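Local structure of titin heart isoform N2-B (2BK8) at residues G1-G13 with Y21-Q33. The protein forms part of the giant muscle protein titin, this immunoglobulin-like module being the M1 domain of its M-band region, where it probably serves a structural role. Sequence-based numbering, arbitrary orientation.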
loop_
_atom_site.group_PDB
_atom_site.type_symbol
_atom_site.label_atom_id
_atom_site.label_comp_id
_atom_site.label_asym_id
_atom_site.label_seq_id
_atom_site.Cartn_x
_atom_site.Cartn_y
_atom_site.Cartn_z
ATOM N N GLY A 1 -5.805 -18.018 10.079
ATOM C CA GLY A 1 -5.539 -17.210 11.308
ATOM C C GLY A 1 -6.812 -16.836 12.044
ATOM O O GLY A 1 -7.203 -17.552 12.959
ATOM N N ALA A 2 -7.453 -15.711 11.700
ATOM C CA ALA A 2 -6.903 -14.645 10.824
ATOM C C ALA A 2 -6.867 -14.995 9.296
ATOM O O ALA A 2 -7.437 -16.015 8.917
ATOM C CB ALA A 2 -5.593 -14.137 11.389
ATOM N N MET A 3 -6.261 -14.223 8.387
ATOM C CA MET A 3 -5.300 -13.164 8.607
ATOM C C MET A 3 -5.862 -11.889 9.245
ATOM O O MET A 3 -7.081 -11.682 9.332
ATOM C CB MET A 3 -4.555 -12.832 7.288
ATOM C CG MET A 3 -4.478 -13.960 6.244
ATOM S SD MET A 3 -3.717 -13.283 4.763
ATOM C CE MET A 3 -4.746 -13.848 3.462
ATOM N N VAL A 4 -4.940 -11.099 9.766
ATOM C CA VAL A 4 -5.178 -9.693 10.083
ATOM C C VAL A 4 -4.103 -8.889 9.377
ATOM O O VAL A 4 -2.908 -9.209 9.462
ATOM C CB VAL A 4 -5.086 -9.432 11.590
ATOM C CG1 VAL A 4 -5.166 -7.960 11.932
ATOM C CG2 VAL A 4 -6.197 -10.165 12.318
ATOM N N SER A 5 -4.518 -7.856 8.653
ATOM C CA SER A 5 -3.564 -6.919 8.105
ATOM C C SER A 5 -3.260 -5.794 9.102
ATOM O O SER A 5 -4.180 -5.150 9.635
ATOM C CB SER A 5 -4.078 -6.385 6.764
ATOM O OG SER A 5 -5.277 -5.645 6.939
ATOM N N GLY A 6 -1.965 -5.561 9.367
ATOM C CA GLY A 6 -1.516 -4.550 10.362
ATOM C C GLY A 6 -1.708 -3.079 9.975
ATOM O O GLY A 6 -2.060 -2.773 8.832
ATOM N N GLN A 7 -1.488 -2.160 10.926
ATOM C CA GLN A 7 -1.630 -0.720 10.634
ATOM C C GLN A 7 -0.505 -0.245 9.716
ATOM O O GLN A 7 0.643 -0.682 9.837
ATOM C CB GLN A 7 -1.604 0.137 11.913
ATOM C CG GLN A 7 -2.592 -0.273 12.990
ATOM C CD GLN A 7 -2.211 0.283 14.341
ATOM O OE1 GLN A 7 -1.182 -0.085 14.911
ATOM N NE2 GLN A 7 -3.039 1.161 14.869
ATOM N N ILE A 8 -0.849 0.689 8.831
ATOM C CA ILE A 8 0.068 1.342 7.900
ATOM C C ILE A 8 0.093 2.839 8.278
ATOM O O ILE A 8 -0.964 3.441 8.541
ATOM C CB ILE A 8 -0.401 1.173 6.449
ATOM C CG1 ILE A 8 -0.523 -0.304 6.033
ATOM C CG2 ILE A 8 0.528 1.914 5.457
ATOM C CD1 ILE A 8 -1.258 -0.489 4.668
ATOM N N MET A 9 1.294 3.428 8.337
ATOM C CA MET A 9 1.448 4.862 8.678
ATOM C C MET A 9 1.294 5.829 7.482
ATOM O O MET A 9 1.631 5.485 6.326
ATOM C CB MET A 9 2.810 5.114 9.326
ATOM C CG MET A 9 3.188 4.183 10.453
ATOM S SD MET A 9 1.965 4.143 11.792
ATOM C CE MET A 9 2.151 5.741 12.584
ATOM N N HIS A 10 0.798 7.039 7.756
ATOM C CA HIS A 10 0.662 8.073 6.711
ATOM C C HIS A 10 2.069 8.518 6.299
ATOM O O HIS A 10 3.029 8.271 7.055
ATOM C CB HIS A 10 -0.147 9.295 7.217
ATOM C CG HIS A 10 -1.517 8.955 7.748
ATOM N ND1 HIS A 10 -2.424 8.191 7.039
ATOM C CD2 HIS A 10 -2.139 9.311 8.897
ATOM C CE1 HIS A 10 -3.532 8.060 7.751
ATOM N NE2 HIS A 10 -3.388 8.732 8.881
ATOM N N ALA A 11 2.161 9.215 5.154
ATOM C CA ALA A 11 3.410 9.834 4.652
ATOM C C ALA A 11 3.185 11.169 3.916
ATOM O O ALA A 11 2.130 11.369 3.295
ATOM C CB ALA A 11 4.127 8.844 3.718
ATOM N N VAL A 12 4.175 12.056 4.000
ATOM C CA VAL A 12 4.260 13.276 3.158
ATOM C C VAL A 12 5.221 12.991 2.001
ATOM O O VAL A 12 6.359 12.565 2.224
ATOM C CB VAL A 12 4.751 14.502 3.942
ATOM C CG1 VAL A 12 5.010 15.707 2.985
ATOM C CG2 VAL A 12 3.750 14.921 5.008
ATOM N N GLY A 13 4.772 13.260 0.781
ATOM C CA GLY A 13 5.612 13.068 -0.406
ATOM C C GLY A 13 5.977 14.438 -0.939
ATOM O O GLY A 13 5.125 15.326 -1.010
ATOM N N TYR A 21 5.101 2.500 1.964
ATOM C CA TYR A 21 4.099 1.986 2.885
ATOM C C TYR A 21 4.435 0.522 3.244
ATOM O O TYR A 21 4.713 -0.300 2.371
ATOM C CB TYR A 21 2.671 2.085 2.303
ATOM C CG TYR A 21 2.261 3.521 2.109
ATOM C CD1 TYR A 21 1.833 4.311 3.198
ATOM C CD2 TYR A 21 2.370 4.134 0.851
ATOM C CE1 TYR A 21 1.490 5.668 3.012
ATOM C CE2 TYR A 21 2.015 5.440 0.677
ATOM C CZ TYR A 21 1.600 6.211 1.759
ATOM O OH TYR A 21 1.295 7.542 1.536
ATOM N N VAL A 22 4.370 0.205 4.525
ATOM C CA VAL A 22 4.715 -1.131 5.006
ATOM C C VAL A 22 3.540 -1.699 5.789
ATOM O O VAL A 22 3.065 -1.091 6.785
ATOM C CB VAL A 22 5.981 -1.110 5.923
ATOM C CG1 VAL A 22 6.213 -2.511 6.559
ATOM C CG2 VAL A 22 7.208 -0.623 5.171
ATOM N N CYS A 23 3.086 -2.875 5.366
ATOM C CA CYS A 23 1.974 -3.534 6.036
ATOM C C CYS A 23 2.390 -4.938 6.472
ATOM O O CYS A 23 2.713 -5.796 5.639
ATOM C CB CYS A 23 0.727 -3.586 5.122
ATOM S SG CYS A 23 -0.740 -4.432 5.922
ATOM N N LYS A 24 2.374 -5.175 7.781
ATOM C CA LYS A 24 2.729 -6.485 8.330
ATOM C C LYS A 24 1.483 -7.384 8.583
ATOM O O LYS A 24 0.527 -6.954 9.226
ATOM C CB LYS A 24 3.569 -6.276 9.619
ATOM C CG LYS A 24 4.393 -7.448 10.067
ATOM C CD LYS A 24 5.220 -7.064 11.297
ATOM C CE LYS A 24 5.706 -8.295 12.026
ATOM N NZ LYS A 24 6.199 -8.031 13.411
ATOM N N ILE A 25 1.487 -8.583 8.011
ATOM C CA ILE A 25 0.339 -9.519 8.099
ATOM C C ILE A 25 0.506 -10.599 9.162
ATOM O O ILE A 25 1.552 -11.246 9.249
ATOM C CB ILE A 25 0.010 -10.096 6.676
ATOM C CG1 ILE A 25 -0.441 -8.956 5.756
ATOM C CG2 ILE A 25 -1.143 -11.079 6.740
ATOM C CD1 ILE A 25 0.275 -8.865 4.384
ATOM N N GLU A 26 -0.539 -10.771 9.986
ATOM C CA GLU A 26 -0.596 -11.862 10.964
ATOM C C GLU A 26 -1.306 -13.058 10.339
ATOM O O GLU A 26 -2.313 -12.894 9.635
ATOM C CB GLU A 26 -1.300 -11.393 12.230
ATOM C CG GLU A 26 -0.696 -10.202 12.985
ATOM C CD GLU A 26 0.801 -10.338 13.346
ATOM O OE1 GLU A 26 1.209 -11.368 13.928
ATOM O OE2 GLU A 26 1.559 -9.371 13.088
ATOM N N ASN A 27 -0.790 -14.259 10.621
ATOM C CA ASN A 27 -1.355 -15.547 10.173
ATOM C C ASN A 27 -1.505 -15.689 8.650
ATOM O O ASN A 27 -2.485 -16.259 8.142
ATOM C CB ASN A 27 -2.663 -15.899 10.912
ATOM C CG ASN A 27 -2.557 -15.749 12.425
ATOM O OD1 ASN A 27 -2.024 -16.622 13.112
ATOM N ND2 ASN A 27 -3.121 -14.661 12.956
ATOM N N TYR A 28 -0.527 -15.128 7.935
ATOM C CA TYR A 28 -0.307 -15.430 6.523
ATOM C C TYR A 28 0.024 -16.920 6.300
ATOM O O TYR A 28 0.525 -17.613 7.208
ATOM C CB TYR A 28 0.806 -14.529 5.970
ATOM C CG TYR A 28 2.147 -14.722 6.646
ATOM C CD1 TYR A 28 3.056 -15.669 6.177
ATOM C CD2 TYR A 28 2.497 -13.981 7.779
ATOM C CE1 TYR A 28 4.278 -15.860 6.814
ATOM C CE2 TYR A 28 3.718 -14.150 8.400
ATOM C CZ TYR A 28 4.603 -15.083 7.927
ATOM O OH TYR A 28 5.818 -15.273 8.555
ATOM N N ASP A 29 -0.273 -17.416 5.101
ATOM C CA ASP A 29 0.105 -18.778 4.704
ATOM C C ASP A 29 0.384 -18.880 3.190
ATOM O O ASP A 29 0.514 -17.847 2.507
ATOM C CB ASP A 29 -0.926 -19.819 5.189
ATOM C CG ASP A 29 -2.287 -19.692 4.504
ATOM O OD1 ASP A 29 -2.421 -19.013 3.467
ATOM O OD2 ASP A 29 -3.240 -20.324 5.005
ATOM N N GLN A 30 0.469 -20.112 2.680
ATOM C CA GLN A 30 0.802 -20.353 1.272
ATOM C C GLN A 30 -0.245 -19.846 0.287
ATOM O O GLN A 30 0.054 -19.723 -0.901
ATOM C CB GLN A 30 1.137 -21.840 0.993
ATOM C CG GLN A 30 -0.030 -22.842 1.113
ATOM C CD GLN A 30 -0.850 -23.007 -0.176
ATOM O OE1 GLN A 30 -0.303 -23.101 -1.276
ATOM N NE2 GLN A 30 -2.168 -23.059 -0.031
ATOM N N SER A 31 -1.462 -19.570 0.757
ATOM C CA SER A 31 -2.503 -19.051 -0.139
ATOM C C SER A 31 -2.648 -17.511 -0.134
ATOM O O SER A 31 -3.405 -16.943 -0.938
ATOM C CB SER A 31 -3.853 -19.751 0.119
ATOM O OG SER A 31 -4.519 -19.194 1.236
ATOM N N THR A 32 -1.913 -16.830 0.749
ATOM C CA THR A 32 -2.009 -15.377 0.884
ATOM C C THR A 32 -1.568 -14.639 -0.396
ATOM O O THR A 32 -0.473 -14.896 -0.894
ATOM C CB THR A 32 -1.171 -14.890 2.088
ATOM O OG1 THR A 32 -1.588 -15.594 3.265
ATOM C CG2 THR A 32 -1.346 -13.395 2.299
ATOM N N GLN A 33 -2.430 -13.753 -0.918
ATOM C CA GLN A 33 -2.141 -12.870 -2.081
ATOM C C GLN A 33 -2.418 -11.403 -1.695
ATOM O O GLN A 33 -3.445 -11.103 -1.095
ATOM C CB GLN A 33 -2.979 -13.250 -3.325
ATOM C CG GLN A 33 -2.814 -12.263 -4.526
ATOM C CD GLN A 33 -3.761 -12.534 -5.693
ATOM O OE1 GLN A 33 -4.973 -12.268 -5.613
ATOM N NE2 GLN A 33 -3.209 -13.052 -6.794
HETATM O O HOH W 1 1.835 -3.198 9.874
HETATM O O HOH W 2 3.401 0.330 8.810
HETATM O O HOH W 3 3.465 2.043 7.179
#
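Val4 and Glu26 form an antiparallel hydrogen-bonded pair. Glu26 N gives a nearly straight bond to Val4 O at 2.9 Å, and Val4 N returns a longer one to Glu26 O. Gly6 N adds a third bond, to Lys24 O. Beyond Gly6 the chain leaves strand 21-26 and three waters bridge the two: one links Gln7 O to Lys24 N, a second joins Gln7 O to Val22 O, and a third joins Met9 N to Val22 O. Ile8 turns inward, its CG1 3.6 Å from Cys23 CB. Tyr21 can be followed outward from the backbone. CG lies anti to the carbonyl carbon (chi1 -65°), which carries the ring along residues 8-11. CB meets Ile8 CG2, and Tyr21 CD1 lies 3.5 Å from Ile8 CG2. Tyr21 CE1 has Met9 O at the ring edge, 3.3 Å away. CZ and OH reach Ala11 CB, and OH is hydrogen-bonded to Glu89 O. With alanine in place of this tyrosine, a gap is likely to open beside Ile8 and Ala11, and Glu89 O would probably lose this donor. Residues 4-5 and 11-13 belong to different sheets, so the segment 1-13 crosses from one to the other. This split first strand, A then A', is characteristic of the I-set immunoglobulin beta sandwich.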